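Local atomic coordinates of probable glutamine synthetase (Pseudomonas aeruginosa, PDB entry 4HPP), a protein that belongs to the glutamine synthetase family, with an N-terminal domain and a catalytic domain, and binds a magnesium ion and glutamic acid. Residues Q125-L136 / R184-G195. Numbering follows the deposited sequence.
Sequences QVIAAFEHEFSL and RQYEVTCRPAQG. With MG (magnesium ion), chain B; GLU (glutamic acid), chain D.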
loop_
_atom_site.group_PDB
_atom_site.type_symbol
_atom_site.label_atom_id
_atom_site.label_comp_id
_atom_site.label_asym_id
_atom_site.label_seq_id
_atom_site.Cartn_x
_atom_site.Cartn_y
_atom_site.Cartn_z
ATOM N N GLN A 125 8.388 -43.173 39.760
ATOM C CA GLN A 125 8.099 -42.495 38.507
ATOM C C GLN A 125 8.340 -41.011 38.746
ATOM O O GLN A 125 8.009 -40.500 39.810
ATOM C CB GLN A 125 6.633 -42.647 38.132
ATOM C CG GLN A 125 6.043 -44.023 38.392
ATOM C CD GLN A 125 6.146 -44.989 37.220
ATOM O OE1 GLN A 125 7.222 -45.534 36.942
ATOM N NE2 GLN A 125 5.011 -45.235 36.542
ATOM N N VAL A 126 8.886 -40.305 37.759
ATOM C CA VAL A 126 9.035 -38.852 37.893
ATOM C C VAL A 126 8.059 -38.055 37.066
ATOM O O VAL A 126 7.984 -38.206 35.844
ATOM C CB VAL A 126 10.473 -38.396 37.662
ATOM C CG1 VAL A 126 10.561 -36.883 37.833
ATOM C CG2 VAL A 126 11.370 -39.105 38.684
ATOM N N ILE A 127 7.303 -37.203 37.744
ATOM C CA ILE A 127 6.218 -36.488 37.120
ATOM C C ILE A 127 6.561 -35.047 37.302
ATOM O O ILE A 127 6.715 -34.597 38.455
ATOM C CB ILE A 127 4.903 -36.728 37.871
ATOM C CG1 ILE A 127 4.523 -38.212 37.862
ATOM C CG2 ILE A 127 3.807 -35.870 37.264
ATOM C CD1 ILE A 127 3.606 -38.646 36.728
ATOM N N ALA A 128 6.641 -34.327 36.183
ATOM C CA ALA A 128 7.056 -32.935 36.199
ATOM C C ALA A 128 6.371 -32.083 35.142
ATOM O O ALA A 128 5.912 -32.570 34.090
ATOM C CB ALA A 128 8.580 -32.799 36.080
ATOM N N ALA A 129 6.343 -30.791 35.454
ATOM C CA ALA A 129 5.873 -29.756 34.541
ATOM C C ALA A 129 6.703 -28.470 34.756
ATOM O O ALA A 129 6.977 -28.060 35.892
ATOM C CB ALA A 129 4.374 -29.522 34.709
ATOM N N PHE A 130 7.181 -27.924 33.642
ATOM C CA PHE A 130 7.888 -26.638 33.580
ATOM C C PHE A 130 6.890 -25.490 33.254
ATOM O O PHE A 130 6.075 -25.614 32.322
ATOM C CB PHE A 130 8.927 -26.668 32.480
ATOM C CG PHE A 130 10.050 -27.620 32.690
ATOM C CD1 PHE A 130 11.322 -27.141 33.077
ATOM C CD2 PHE A 130 9.889 -28.979 32.426
ATOM C CE1 PHE A 130 12.422 -28.002 33.208
ATOM C CE2 PHE A 130 10.972 -29.847 32.570
ATOM C CZ PHE A 130 12.251 -29.370 32.955
ATOM N N GLU A 131 6.959 -24.395 34.020
ATOM C CA GLU A 131 6.125 -23.235 33.777
ATOM C C GLU A 131 7.068 -22.233 33.161
ATOM O O GLU A 131 8.189 -22.056 33.659
ATOM C CB GLU A 131 5.553 -22.649 35.075
ATOM C CG GLU A 131 4.484 -23.473 35.824
ATOM C CD GLU A 131 3.897 -22.714 37.046
ATOM O OE1 GLU A 131 2.866 -23.184 37.561
ATOM O OE2 GLU A 131 4.427 -21.639 37.489
ATOM N N HIS A 132 6.608 -21.576 32.095
ATOM C CA HIS A 132 7.440 -20.721 31.308
ATOM C C HIS A 132 6.912 -19.325 31.238
ATOM O O HIS A 132 5.710 -19.140 30.999
ATOM C CB HIS A 132 7.563 -21.284 29.924
ATOM C CG HIS A 132 8.430 -22.540 29.836
ATOM N ND1 HIS A 132 7.905 -23.783 29.605
ATOM C CD2 HIS A 132 9.819 -22.699 29.855
ATOM C CE1 HIS A 132 8.907 -24.682 29.520
ATOM N NE2 HIS A 132 10.077 -24.015 29.680
ATOM N N GLU A 133 7.788 -18.325 31.469
ATOM C CA GLU A 133 7.392 -16.951 31.288
ATOM C C GLU A 133 8.225 -16.331 30.142
ATOM O O GLU A 133 9.388 -16.706 29.915
ATOM C CB GLU A 133 7.507 -16.176 32.577
ATOM C CG GLU A 133 6.453 -16.510 33.630
ATOM C CD GLU A 133 6.850 -16.003 35.019
ATOM O OE1 GLU A 133 8.035 -15.584 35.209
ATOM O OE2 GLU A 133 5.978 -16.044 35.938
ATOM N N PHE A 134 7.614 -15.414 29.395
ATOM C CA PHE A 134 8.288 -14.800 28.268
ATOM C C PHE A 134 7.743 -13.395 27.967
ATOM O O PHE A 134 6.628 -13.000 28.424
ATOM C CB PHE A 134 8.192 -15.724 27.028
ATOM C CG PHE A 134 6.753 -15.958 26.531
ATOM C CD1 PHE A 134 5.970 -17.019 27.045
ATOM C CD2 PHE A 134 6.211 -15.158 25.516
ATOM C CE1 PHE A 134 4.701 -17.226 26.604
ATOM C CE2 PHE A 134 4.928 -15.390 25.066
ATOM C CZ PHE A 134 4.168 -16.398 25.617
ATOM N N SER A 135 8.503 -12.673 27.169
ATOM C CA SER A 135 8.136 -11.354 26.698
ATOM C C SER A 135 7.621 -11.580 25.339
ATOM O O SER A 135 8.221 -12.367 24.584
ATOM C CB SER A 135 9.387 -10.452 26.497
ATOM O OG SER A 135 9.952 -9.995 27.724
ATOM N N LEU A 136 6.537 -10.878 25.007
ATOM C CA LEU A 136 5.983 -10.823 23.656
ATOM C C LEU A 136 6.197 -9.437 23.097
ATOM O O LEU A 136 5.565 -8.484 23.553
ATOM C CB LEU A 136 4.484 -11.187 23.632
ATOM C CG LEU A 136 3.877 -11.396 22.241
ATOM C CD1 LEU A 136 4.569 -12.540 21.542
ATOM C CD2 LEU A 136 2.387 -11.682 22.270
ATOM N N ARG A 184 4.384 -6.722 28.716
ATOM C CA ARG A 184 4.505 -7.727 27.612
ATOM C C ARG A 184 4.874 -9.116 28.142
ATOM O O ARG A 184 5.326 -9.979 27.370
ATOM C CB ARG A 184 5.561 -7.266 26.589
ATOM C CG ARG A 184 5.522 -5.773 26.262
ATOM C CD ARG A 184 4.269 -5.490 25.443
ATOM N NE ARG A 184 4.198 -4.149 24.886
ATOM C CZ ARG A 184 3.117 -3.652 24.271
ATOM N NH1 ARG A 184 2.014 -4.414 24.125
ATOM N NH2 ARG A 184 3.135 -2.378 23.812
ATOM N N GLN A 185 4.764 -9.342 29.464
ATOM C CA GLN A 185 5.045 -10.653 29.935
ATOM C C GLN A 185 3.786 -11.538 29.889
ATOM O O GLN A 185 2.680 -11.104 30.323
ATOM C CB GLN A 185 5.582 -10.597 31.331
ATOM C CG GLN A 185 6.279 -11.885 31.719
ATOM C CD GLN A 185 6.822 -11.896 33.129
ATOM O OE1 GLN A 185 6.265 -11.265 34.044
ATOM N NE2 GLN A 185 7.902 -12.656 33.330
ATOM N N TYR A 186 3.980 -12.763 29.389
ATOM C CA TYR A 186 2.959 -13.825 29.410
ATOM C C TYR A 186 3.502 -15.142 29.955
ATOM O O TYR A 186 4.701 -15.348 30.037
ATOM C CB TYR A 186 2.403 -14.056 28.021
ATOM C CG TYR A 186 1.794 -12.777 27.511
ATOM C CD1 TYR A 186 0.439 -12.513 27.742
ATOM C CD2 TYR A 186 2.591 -11.777 26.893
ATOM C CE1 TYR A 186 -0.138 -11.352 27.342
ATOM C CE2 TYR A 186 1.999 -10.605 26.464
ATOM C CZ TYR A 186 0.629 -10.404 26.700
ATOM O OH TYR A 186 -0.022 -9.256 26.316
ATOM N N GLU A 187 2.593 -15.998 30.393
ATOM C CA GLU A 187 2.943 -17.304 30.890
ATOM C C GLU A 187 1.991 -18.348 30.314
ATOM O O GLU A 187 0.768 -18.175 30.289
ATOM C CB GLU A 187 2.907 -17.329 32.403
ATOM C CG GLU A 187 3.513 -18.607 32.993
ATOM C CD GLU A 187 3.350 -18.734 34.514
ATOM O OE1 GLU A 187 3.744 -19.773 35.086
ATOM O OE2 GLU A 187 2.854 -17.802 35.158
ATOM N N VAL A 188 2.577 -19.423 29.829
ATOM C CA VAL A 188 1.793 -20.578 29.474
ATOM C C VAL A 188 2.256 -21.815 30.286
ATOM O O VAL A 188 3.455 -22.009 30.519
ATOM C CB VAL A 188 1.760 -20.801 27.960
ATOM C CG1 VAL A 188 3.169 -20.930 27.383
ATOM C CG2 VAL A 188 0.913 -22.031 27.637
ATOM N N THR A 189 1.287 -22.589 30.775
ATOM C CA THR A 189 1.562 -23.751 31.590
ATOM C C THR A 189 0.878 -24.923 30.877
ATOM O O THR A 189 -0.096 -24.768 30.089
ATOM C CB THR A 189 1.009 -23.627 33.031
ATOM O OG1 THR A 189 -0.383 -23.397 32.961
ATOM C CG2 THR A 189 1.574 -22.480 33.834
ATOM N N CYS A 190 1.400 -26.104 31.149
ATOM C CA CYS A 190 0.869 -27.306 30.569
ATOM C C CYS A 190 0.710 -28.381 31.619
ATOM O O CYS A 190 1.201 -28.254 32.753
ATOM C CB CYS A 190 1.801 -27.812 29.487
ATOM S SG CYS A 190 1.928 -26.706 28.077
ATOM N N ARG A 191 0.046 -29.464 31.212
ATOM C CA ARG A 191 -0.188 -30.580 32.080
ATOM C C ARG A 191 1.146 -31.298 32.359
ATOM O O ARG A 191 2.003 -31.365 31.512
ATOM C CB ARG A 191 -1.239 -31.463 31.413
ATOM C CG ARG A 191 -2.659 -30.870 31.539
ATOM C CD ARG A 191 -3.782 -31.751 30.987
ATOM N NE ARG A 191 -3.312 -33.129 30.729
ATOM C CZ ARG A 191 -3.012 -34.054 31.660
ATOM N NH1 ARG A 191 -3.134 -33.778 32.970
ATOM N NH2 ARG A 191 -2.571 -35.269 31.269
ATOM N N PRO A 192 1.332 -31.866 33.544
ATOM C CA PRO A 192 2.618 -32.580 33.795
ATOM C C PRO A 192 2.876 -33.776 32.839
ATOM O O PRO A 192 1.931 -34.294 32.248
ATOM C CB PRO A 192 2.406 -33.133 35.202
ATOM C CG PRO A 192 1.096 -32.565 35.718
ATOM C CD PRO A 192 0.284 -32.227 34.519
ATOM N N ALA A 193 4.115 -34.232 32.683
ATOM C CA ALA A 193 4.441 -35.465 31.863
ATOM C C ALA A 193 5.416 -36.338 32.653
ATOM O O ALA A 193 6.036 -35.839 33.569
ATOM C CB ALA A 193 5.067 -35.129 30.488
ATOM N N GLN A 194 5.583 -37.616 32.299
ATOM C CA GLN A 194 6.448 -38.461 33.103
ATOM C C GLN A 194 7.850 -38.528 32.544
ATOM O O GLN A 194 8.019 -38.658 31.382
ATOM C CB GLN A 194 5.855 -39.845 33.243
ATOM C CG GLN A 194 6.521 -40.691 34.326
ATOM C CD GLN A 194 6.003 -42.131 34.344
ATOM O OE1 GLN A 194 6.477 -42.981 35.109
ATOM N NE2 GLN A 194 5.038 -42.410 33.492
ATOM N N GLY A 195 8.864 -38.368 33.366
ATOM C CA GLY A 195 10.207 -38.551 32.888
ATOM C C GLY A 195 10.661 -37.580 31.808
ATOM O O GLY A 195 10.589 -36.348 31.976
HETATM MG MG MG B . 4.357 -17.002 37.016
HETATM N N GLU D . 8.760 -13.791 37.182
HETATM C CA GLU D . 9.144 -14.552 38.439
HETATM C C GLU D . 10.444 -15.385 38.356
HETATM O O GLU D . 11.461 -14.938 37.839
HETATM C CB GLU D . 7.999 -15.458 38.873
HETATM C CG GLU D . 6.807 -14.706 39.400
HETATM C CD GLU D . 5.631 -15.601 39.611
HETATM O OE1 GLU D . 5.260 -15.765 40.783
HETATM O OE2 GLU D . 5.095 -16.149 38.617
HETATM O OXT GLU D . 10.520 -16.539 38.791
HETATM O O HOH W 1 5.386 -23.735 30.190
#
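Glu133 and Glu187 face each other as a non-hydrogen-bonded pair of two antiparallel strands, and both carboxylates reach one magnesium ion. Glu133 OE2 binds the magnesium at 2.2 Å and Glu187 OE2 at 2.5 Å. Their carboxylate planes are nearly perpendicular, 86° apart. Glu187 CG is anti to the backbone N (chi1 -170°) and the chain runs on extended, which brings the carboxylate nearer to strand 125-136. Glu180 and OE2 of the bound glutamic acid are further ligands of the metal. The second carboxylate oxygen of Glu133, OE1, accepts from the amino N of the glutamic acid at 2.8 Å and from the backbone of Gly234. Glu187 OE1 lies 3.1 Å from Glu131 OE2. Both are acceptors, so no hydrogen bond joins them. Gln185 NE2 is satisfied by Asn233 and Thr232, and its OE1 by Gly182.

Backbone bonds join the strands in two sets. Near the metal, Phe134 and Tyr186 exchange two N-H...O bonds, and Leu136 N donates to Arg184 O. Val188 N to His132 O is weak. At the other end, Ala128 and Ala193 pair likewise, and Gly195 N donates to Val126 O. The register shifts by one between the sets. There a water donates to Phe130 O and to Val188 O, and lies in the ring plane of His132 at 2.6 Å from ND1. On the face away from the magnesium, Tyr186 CB sits over the Phe134 ring in a CH-pi contact, 4.2 Å from its centroid. Tyr186 OH is hydrogen-bonded to Ala152 O. Metal-binding glutamates on neighbouring antiparallel strands are characteristic of the active-site sheet of the glutamine synthetase catalytic domain.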